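NIF3-related protein (Bacillus cereus, PDB 2GX8) is of unknown function but belongs to the Nif3 family, binds zinc at a dimetal site and carries an additional domain thought to be regulatory. Local coordinates at residues N98-I103 / K111-C116; G282-H287 / V331-D336. All coordinates share one frame; numbering follows the deposited sequence.

Interaction 1: N98-I103 / K111-C116; sequences NPLKAI and KIIEKC
Ile113, on the helix 108-118 of the N-terminal alpha/beta part of the Nif3 fold, meets Leu100 and Ile103 of the loop that runs from strand 88-91 back to this helix. The contact is purely apolar and small, 140 Å² in all, and each of the three side chains is buried. Ile113 offers its two branches to different partners. With CG1 set anti to its own carbonyl carbon (chi1 -64°) and the chain extended beyond it, CD1 points out from the helix toward the loop, where it faces Leu100 end to end. The shorter branch, CG2, lies anti to the backbone N and takes Ile103, whose side chain slants across it.

Leu100 and Ile103 flank Ala102 and Lys101 in the loop, and both send their side chains to the helix, while the backbones keep their distance: the closest CA atoms, those of Ile103 and Ile113, are 7.8 Å apart. A second subunit completes the surroundings, since its Ile103 packs on both Ile103 and Ile113, and Leu100 and Ile103 make backbone hydrogen bonds to it. The loop thus lies between its own helix and the second subunit. Of the two methyl contacts the tighter joins Leu100 CD1 to Ile113 CD1 at 3.6 Å, whereas Ile103 CD1 stands 4.1 Å from Ile113 CG2.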
ATOM      1  N   ASN C  98      -8.115 -19.414  -2.807  1.00 58.36           N
ATOM      2  CA  ASN C  98      -7.044 -18.862  -1.990  1.00 57.58           C
ATOM      3  C   ASN C  98      -5.860 -19.829  -2.199  1.00 55.87           C
ATOM      4  O   ASN C  98      -6.073 -21.049  -2.252  1.00 55.07           O
ATOM      5  CB  ASN C  98      -7.459 -18.827  -0.520  1.00 58.18           C
ATOM      6  CG  ASN C  98      -8.649 -17.912  -0.274  1.00 63.63           C
ATOM      7  OD1 ASN C  98      -8.671 -16.759  -0.734  1.00 65.39           O
ATOM      8  ND2 ASN C  98      -9.649 -18.417   0.455  1.00 65.52           N
ATOM      9  N   PRO C  99      -4.631 -19.301  -2.386  1.00 53.83           N
ATOM     10  CA  PRO C  99      -3.497 -20.191  -2.580  1.00 52.73           C
ATOM     11  C   PRO C  99      -3.249 -21.086  -1.332  1.00 52.18           C
ATOM     12  O   PRO C  99      -3.364 -20.613  -0.193  1.00 51.77           O
ATOM     13  CB  PRO C  99      -2.329 -19.217  -2.802  1.00 51.40           C
ATOM     14  CG  PRO C  99      -2.910 -17.973  -3.129  1.00 53.40           C
ATOM     15  CD  PRO C  99      -4.221 -17.894  -2.447  1.00 53.70           C
ATOM     16  N   LEU C 100      -2.905 -22.353  -1.537  1.00 50.59           N
ATOM     17  CA  LEU C 100      -2.706 -23.266  -0.410  1.00 48.86           C
ATOM     18  C   LEU C 100      -1.442 -23.081   0.370  1.00 48.38           C
ATOM     19  O   LEU C 100      -0.342 -23.227  -0.150  1.00 49.57           O
ATOM     20  CB  LEU C 100      -2.779 -24.697  -0.868  1.00 47.09           C
ATOM     21  CG  LEU C 100      -4.039 -24.969  -1.679  1.00 48.59           C
ATOM     22  CD1 LEU C 100      -4.087 -26.379  -2.033  1.00 43.87           C
ATOM     23  CD2 LEU C 100      -5.293 -24.592  -0.913  1.00 45.66           C
ATOM     24  N   LYS C 101      -1.612 -22.803   1.650  1.00 47.44           N
ATOM     25  CA  LYS C 101      -0.525 -22.658   2.587  1.00 47.30           C
ATOM     26  C   LYS C 101      -0.175 -24.021   3.169  1.00 47.22           C
ATOM     27  O   LYS C 101       0.880 -24.217   3.804  1.00 45.95           O
ATOM     28  CB  LYS C 101      -0.999 -21.809   3.741  1.00 46.90           C
ATOM     29  CG  LYS C 101      -1.188 -20.370   3.440  1.00 49.84           C
ATOM     30  CD  LYS C 101      -1.390 -19.669   4.751  1.00 57.51           C
ATOM     31  CE  LYS C 101      -1.330 -18.179   4.592  1.00 62.28           C
ATOM     32  NZ  LYS C 101      -1.085 -17.567   5.927  1.00 66.78           N
ATOM     33  N   ALA C 102      -1.101 -24.954   2.984  1.00 47.51           N
ATOM     34  CA  ALA C 102      -0.984 -26.282   3.549  1.00 49.32           C
ATOM     35  C   ALA C 102      -2.004 -27.231   2.915  1.00 51.27           C
ATOM     36  O   ALA C 102      -3.010 -26.778   2.358  1.00 52.76           O
ATOM     37  CB  ALA C 102      -1.231 -26.213   5.060  1.00 46.61           C
ATOM     38  N   ILE C 103      -1.740 -28.541   2.993  1.00 51.87           N
ATOM     39  CA  ILE C 103      -2.754 -29.532   2.585  1.00 51.53           C
ATOM     40  C   ILE C 103      -3.044 -30.455   3.754  1.00 52.15           C
ATOM     41  O   ILE C 103      -2.286 -31.397   4.018  1.00 52.59           O
ATOM     42  CB  ILE C 103      -2.369 -30.420   1.449  1.00 49.70           C
ATOM     43  CG1 ILE C 103      -1.949 -29.588   0.237  1.00 50.42           C
ATOM     44  CG2 ILE C 103      -3.585 -31.263   1.132  1.00 50.41           C
ATOM     45  CD1 ILE C 103      -1.696 -30.369  -1.004  1.00 52.10           C
ATOM     46  N   LYS C 111      -9.010 -33.442   2.017  1.00 55.78           N
ATOM     47  CA  LYS C 111      -9.419 -34.762   1.565  1.00 54.38           C
ATOM     48  C   LYS C 111      -9.867 -34.764   0.098  1.00 54.95           C
ATOM     49  O   LYS C 111      -9.794 -35.789  -0.569  1.00 55.96           O
ATOM     50  CB  LYS C 111     -10.581 -35.274   2.421  1.00 54.65           C
ATOM     51  CG  LYS C 111     -10.226 -35.794   3.787  1.00 52.47           C
ATOM     52  CD  LYS C 111     -11.493 -36.227   4.481  1.00 53.06           C
ATOM     53  CE  LYS C 111     -11.178 -37.104   5.662  1.00 56.83           C
ATOM     54  NZ  LYS C 111     -10.118 -36.497   6.478  1.00 60.67           N
ATOM     55  N   ILE C 112     -10.346 -33.632  -0.396  1.00 55.10           N
ATOM     56  CA  ILE C 112     -10.774 -33.529  -1.799  1.00 54.68           C
ATOM     57  C   ILE C 112      -9.544 -33.507  -2.673  1.00 55.61           C
ATOM     58  O   ILE C 112      -9.454 -34.243  -3.653  1.00 56.14           O
ATOM     59  CB  ILE C 112     -11.598 -32.243  -2.078  1.00 54.89           C
ATOM     60  CG1 ILE C 112     -12.898 -32.252  -1.272  1.00 51.74           C
ATOM     61  CG2 ILE C 112     -11.942 -32.162  -3.574  1.00 57.23           C
ATOM     62  CD1 ILE C 112     -13.668 -30.946  -1.319  1.00 53.51           C
ATOM     63  N   ILE C 113      -8.586 -32.664  -2.302  1.00 55.95           N
ATOM     64  CA  ILE C 113      -7.305 -32.563  -3.024  1.00 56.12           C
ATOM     65  C   ILE C 113      -6.587 -33.919  -3.001  1.00 56.80           C
ATOM     66  O   ILE C 113      -6.044 -34.376  -4.015  1.00 56.80           O
ATOM     67  CB  ILE C 113      -6.439 -31.466  -2.377  1.00 55.96           C
ATOM     68  CG1 ILE C 113      -7.136 -30.107  -2.545  1.00 54.06           C
ATOM     69  CG2 ILE C 113      -5.068 -31.382  -3.012  1.00 53.13           C
ATOM     70  CD1 ILE C 113      -6.456 -29.028  -1.776  1.00 53.16           C
ATOM     71  N   GLU C 114      -6.608 -34.566  -1.836  1.00 57.43           N
ATOM     72  CA  GLU C 114      -5.987 -35.901  -1.650  1.00 57.35           C
ATOM     73  C   GLU C 114      -6.655 -36.949  -2.536  1.00 56.84           C
ATOM     74  O   GLU C 114      -5.981 -37.755  -3.186  1.00 59.06           O
ATOM     75  CB  GLU C 114      -6.109 -36.322  -0.184  1.00 55.84           C
ATOM     76  CG  GLU C 114      -5.611 -37.729   0.119  1.00 57.07           C
ATOM     77  CD  GLU C 114      -5.801 -38.129   1.580  1.00 58.24           C
ATOM     78  OE1 GLU C 114      -6.911 -37.907   2.102  1.00 58.61           O
ATOM     79  OE2 GLU C 114      -4.852 -38.679   2.192  1.00 57.55           O
ATOM     80  N   LYS C 115      -7.982 -36.945  -2.558  1.00 57.21           N
ATOM     81  CA  LYS C 115      -8.723 -37.887  -3.380  1.00 56.82           C
ATOM     82  C   LYS C 115      -8.394 -37.679  -4.871  1.00 57.08           C
ATOM     83  O   LYS C 115      -8.200 -38.658  -5.600  1.00 57.10           O
ATOM     84  CB  LYS C 115     -10.217 -37.797  -3.082  1.00 56.27           C
ATOM     85  CG  LYS C 115     -11.081 -38.749  -3.885  1.00 58.38           C
ATOM     86  CD  LYS C 115     -12.487 -38.948  -3.267  1.00 57.59           C
ATOM     87  CE  LYS C 115     -12.413 -39.939  -2.097  1.00 59.15           C
ATOM     88  NZ  LYS C 115     -13.714 -40.164  -1.419  1.00 61.41           N
ATOM     89  N   CYS C 116      -8.285 -36.418  -5.300  1.00 56.99           N
ATOM     90  CA  CYS C 116      -7.909 -36.071  -6.691  1.00 57.54           C
ATOM     91  C   CYS C 116      -6.502 -36.511  -7.013  1.00 56.76           C
ATOM     92  O   CYS C 116      -6.246 -37.111  -8.063  1.00 59.07           O
ATOM     93  CB  CYS C 116      -7.980 -34.563  -6.921  1.00 56.35           C
ATOM     94  SG  CYS C 116      -9.606 -33.868  -6.864  1.00 65.34           S
TER

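Interaction 2: G282-H287 / V331-D336; sequences GQFAEH and VYVTGD
A helix-on-sheet contact in the C-terminal alpha/beta part of the chain brings Phe284, from helix 281-292, onto Val331 and Val333 of strand 331-335. The strand runs parallel to both of its neighbours, 306-313 and 351-354, and the two valines, separated by one residue, project from the same side of it toward the helix. Tyr332 between them points the other way.

Phe284 carries the helix side of the contact. Its CG is anti to the backbone N (chi1 172°), which extends the ring from the helix toward the strand, and the CE2 corner does most of the touching. Val333 reaches this corner at the ring edge, near the ring plane, with CG2 lying 3.6 Å from Phe284 CE2 and 3.7 Å from Phe284 CZ. Val331 approaches obliquely and uses both methyls: its CG1 is 3.6 Å from Phe284 CE2, and its CG2 comes within 3.7 Å of the same ring carbon. This two-methyl grip follows from the valine's rotamer, in which CG1 sits between the backbone N and the carbonyl carbon (chi1 63°) and CG2 lies anti to the N.

No hydrogen bond crosses the contact, which buries 120 Å² and rests on these three buried residues. Phe284 also packs on Val307 and Val310 of strand 306-313 and on Val353 of strand 351-354, so its side chain touches three neighbouring strands. Further along, the strand leads into Asp336, whose OD2 is hydrogen-bonded to ND1 of the zinc ligand His357; the Val333 side chain itself is about 13 Å from a zinc ion. The arrangement is the helix-on-sheet packing of an alpha/beta fold, a helix laid against the parallel strands of the sheet whose end leads to the dimetal site.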
ATOM      1  N   GLY C 282     -44.213 -10.913  -8.338  1.00 58.60           N
ATOM      2  CA  GLY C 282     -44.659 -12.165  -7.708  1.00 57.28           C
ATOM      3  C   GLY C 282     -44.727 -13.357  -8.650  1.00 55.96           C
ATOM      4  O   GLY C 282     -44.271 -14.444  -8.292  1.00 54.21           O
ATOM      5  N   GLN C 283     -45.302 -13.162  -9.842  1.00 53.65           N
ATOM      6  CA  GLN C 283     -45.337 -14.238 -10.847  1.00 54.57           C
ATOM      7  C   GLN C 283     -44.054 -14.388 -11.646  1.00 54.64           C
ATOM      8  O   GLN C 283     -43.782 -15.460 -12.186  1.00 55.97           O
ATOM      9  CB  GLN C 283     -46.502 -14.106 -11.799  1.00 53.80           C
ATOM     10  CG  GLN C 283     -46.749 -12.727 -12.233  1.00 56.20           C
ATOM     11  CD  GLN C 283     -48.037 -12.623 -13.008  1.00 59.39           C
ATOM     12  OE1 GLN C 283     -48.130 -13.093 -14.151  1.00 59.98           O
ATOM     13  NE2 GLN C 283     -49.039 -11.998 -12.398  1.00 56.98           N
ATOM     14  N   PHE C 284     -43.281 -13.316 -11.755  1.00 54.23           N
ATOM     15  CA  PHE C 284     -42.001 -13.457 -12.383  1.00 53.64           C
ATOM     16  C   PHE C 284     -41.142 -14.347 -11.502  1.00 53.21           C
ATOM     17  O   PHE C 284     -40.502 -15.264 -11.991  1.00 55.09           O
ATOM     18  CB  PHE C 284     -41.321 -12.130 -12.642  1.00 52.67           C
ATOM     19  CG  PHE C 284     -39.913 -12.294 -13.127  1.00 53.55           C
ATOM     20  CD1 PHE C 284     -39.664 -12.844 -14.381  1.00 47.80           C
ATOM     21  CD2 PHE C 284     -38.839 -11.925 -12.321  1.00 50.40           C
ATOM     22  CE1 PHE C 284     -38.368 -13.018 -14.828  1.00 51.60           C
ATOM     23  CE2 PHE C 284     -37.522 -12.087 -12.755  1.00 51.94           C
ATOM     24  CZ  PHE C 284     -37.279 -12.637 -14.004  1.00 50.10           C
ATOM     25  N   ALA C 285     -41.131 -14.059 -10.204  1.00 53.16           N
ATOM     26  CA  ALA C 285     -40.424 -14.867  -9.192  1.00 51.65           C
ATOM     27  C   ALA C 285     -40.752 -16.354  -9.262  1.00 52.67           C
ATOM     28  O   ALA C 285     -39.847 -17.163  -9.113  1.00 52.15           O
ATOM     29  CB  ALA C 285     -40.740 -14.369  -7.844  1.00 52.77           C
ATOM     30  N   GLU C 286     -42.037 -16.700  -9.464  1.00 52.25           N
ATOM     31  CA  GLU C 286     -42.479 -18.090  -9.665  1.00 54.36           C
ATOM     32  C   GLU C 286     -41.859 -18.641 -10.929  1.00 54.32           C
ATOM     33  O   GLU C 286     -41.347 -19.764 -10.939  1.00 54.63           O
ATOM     34  CB  GLU C 286     -44.020 -18.212  -9.797  1.00 54.05           C
ATOM     35  CG  GLU C 286     -44.748 -18.031  -8.482  1.00 58.41           C
ATOM     36  CD  GLU C 286     -44.216 -18.987  -7.413  1.00 67.32           C
ATOM     37  OE1 GLU C 286     -44.245 -20.211  -7.704  1.00 71.80           O
ATOM     38  OE2 GLU C 286     -43.772 -18.521  -6.312  1.00 59.37           O
ATOM     39  N   HIS C 287     -41.926 -17.841 -11.994  1.00 54.45           N
ATOM     40  CA  HIS C 287     -41.335 -18.200 -13.270  1.00 54.31           C
ATOM     41  C   HIS C 287     -39.841 -18.460 -13.091  1.00 54.80           C
ATOM     42  O   HIS C 287     -39.331 -19.411 -13.643  1.00 55.77           O
ATOM     43  CB  HIS C 287     -41.560 -17.120 -14.305  1.00 53.94           C
ATOM     44  CG  HIS C 287     -40.967 -17.440 -15.640  1.00 56.17           C
ATOM     45  ND1 HIS C 287     -39.836 -16.814 -16.124  1.00 57.01           N
ATOM     46  CD2 HIS C 287     -41.339 -18.333 -16.591  1.00 58.85           C
ATOM     47  CE1 HIS C 287     -39.537 -17.307 -17.313  1.00 55.35           C
ATOM     48  NE2 HIS C 287     -40.426 -18.237 -17.616  1.00 58.49           N
ATOM     49  N   VAL C 331     -36.401  -5.700 -12.928  1.00 52.38           N
ATOM     50  CA  VAL C 331     -36.074  -6.721 -11.958  1.00 52.39           C
ATOM     51  C   VAL C 331     -34.675  -7.267 -12.256  1.00 51.43           C
ATOM     52  O   VAL C 331     -34.263  -7.332 -13.406  1.00 51.36           O
ATOM     53  CB  VAL C 331     -37.094  -7.889 -12.008  1.00 51.85           C
ATOM     54  CG1 VAL C 331     -37.039  -8.563 -13.325  1.00 52.76           C
ATOM     55  CG2 VAL C 331     -36.829  -8.920 -10.900  1.00 51.37           C
ATOM     56  N   TYR C 332     -33.962  -7.687 -11.225  1.00 51.76           N
ATOM     57  CA  TYR C 332     -32.611  -8.225 -11.388  1.00 50.75           C
ATOM     58  C   TYR C 332     -32.507  -9.612 -10.742  1.00 52.54           C
ATOM     59  O   TYR C 332     -32.750  -9.760  -9.567  1.00 53.93           O
ATOM     60  CB  TYR C 332     -31.605  -7.214 -10.814  1.00 48.82           C
ATOM     61  CG  TYR C 332     -30.107  -7.565 -10.873  1.00 47.80           C
ATOM     62  CD1 TYR C 332     -29.259  -7.168  -9.841  1.00 45.18           C
ATOM     63  CD2 TYR C 332     -29.543  -8.279 -11.950  1.00 44.22           C
ATOM     64  CE1 TYR C 332     -27.876  -7.451  -9.869  1.00 40.61           C
ATOM     65  CE2 TYR C 332     -28.122  -8.590 -11.979  1.00 45.06           C
ATOM     66  CZ  TYR C 332     -27.320  -8.168 -10.927  1.00 46.39           C
ATOM     67  OH  TYR C 332     -25.940  -8.422 -10.889  1.00 47.97           O
ATOM     68  N   VAL C 333     -32.132 -10.622 -11.519  1.00 53.38           N
ATOM     69  CA  VAL C 333     -32.018 -11.989 -11.025  1.00 53.29           C
ATOM     70  C   VAL C 333     -30.563 -12.348 -10.809  1.00 53.69           C
ATOM     71  O   VAL C 333     -29.855 -12.568 -11.775  1.00 54.77           O
ATOM     72  CB  VAL C 333     -32.572 -13.005 -12.050  1.00 52.54           C
ATOM     73  CG1 VAL C 333     -32.404 -14.423 -11.534  1.00 50.21           C
ATOM     74  CG2 VAL C 333     -34.006 -12.720 -12.350  1.00 51.71           C
ATOM     75  N   THR C 334     -30.136 -12.461  -9.549  1.00 54.40           N
ATOM     76  CA  THR C 334     -28.740 -12.767  -9.219  1.00 54.82           C
ATOM     77  C   THR C 334     -28.632 -13.456  -7.853  1.00 55.38           C
ATOM     78  O   THR C 334     -29.579 -13.409  -7.070  1.00 57.94           O
ATOM     79  CB  THR C 334     -27.907 -11.455  -9.239  1.00 55.50           C
ATOM     80  OG1 THR C 334     -26.495 -11.738  -9.199  1.00 56.08           O
ATOM     81  CG2 THR C 334     -28.333 -10.513  -8.110  1.00 55.09           C
ATOM     82  N   GLY C 335     -27.490 -14.071  -7.545  1.00 55.40           N
ATOM     83  CA  GLY C 335     -27.311 -14.745  -6.268  1.00 54.69           C
ATOM     84  C   GLY C 335     -26.580 -13.937  -5.214  1.00 56.18           C
ATOM     85  O   GLY C 335     -26.054 -12.851  -5.478  1.00 55.84           O
ATOM     86  N   ASP C 336     -26.577 -14.469  -4.001  1.00 58.08           N
ATOM     87  CA  ASP C 336     -25.838 -13.898  -2.871  1.00 59.23           C
ATOM     88  C   ASP C 336     -26.183 -12.483  -2.485  1.00 60.22           C
ATOM     89  O   ASP C 336     -25.341 -11.743  -2.021  1.00 61.61           O
ATOM     90  CB  ASP C 336     -24.340 -14.014  -3.136  1.00 58.94           C
ATOM     91  CG  ASP C 336     -23.869 -15.447  -3.154  1.00 60.95           C
ATOM     92  OD1 ASP C 336     -24.484 -16.260  -2.418  1.00 57.48           O
ATOM     93  OD2 ASP C 336     -22.889 -15.750  -3.909  1.00 59.59           O
TER

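Overall arrangement
From the N terminus, the chain first closes interaction 1, a short local loop in which the stretch after strand 88-91 folds back on the following helix 108-118. The chain then passes through the long strands of the 150-280 region before interaction 2 opens at helix 281-292 and closes 44 residues later on strand 331-335. The two contacts are in series, neither nested nor crossed, and do not touch: their centres are about 36 Å apart and their nearest atoms about 14 Å. Interaction 1 ties a loop to a helix at a subunit interface, interaction 2 a helix to a sheet. Neither contact holds a zinc ligand: His92 and His93 follow strand 88-91, Asp131 lies in helix 128-132, and His357 and Glu360 follow strand 351-354.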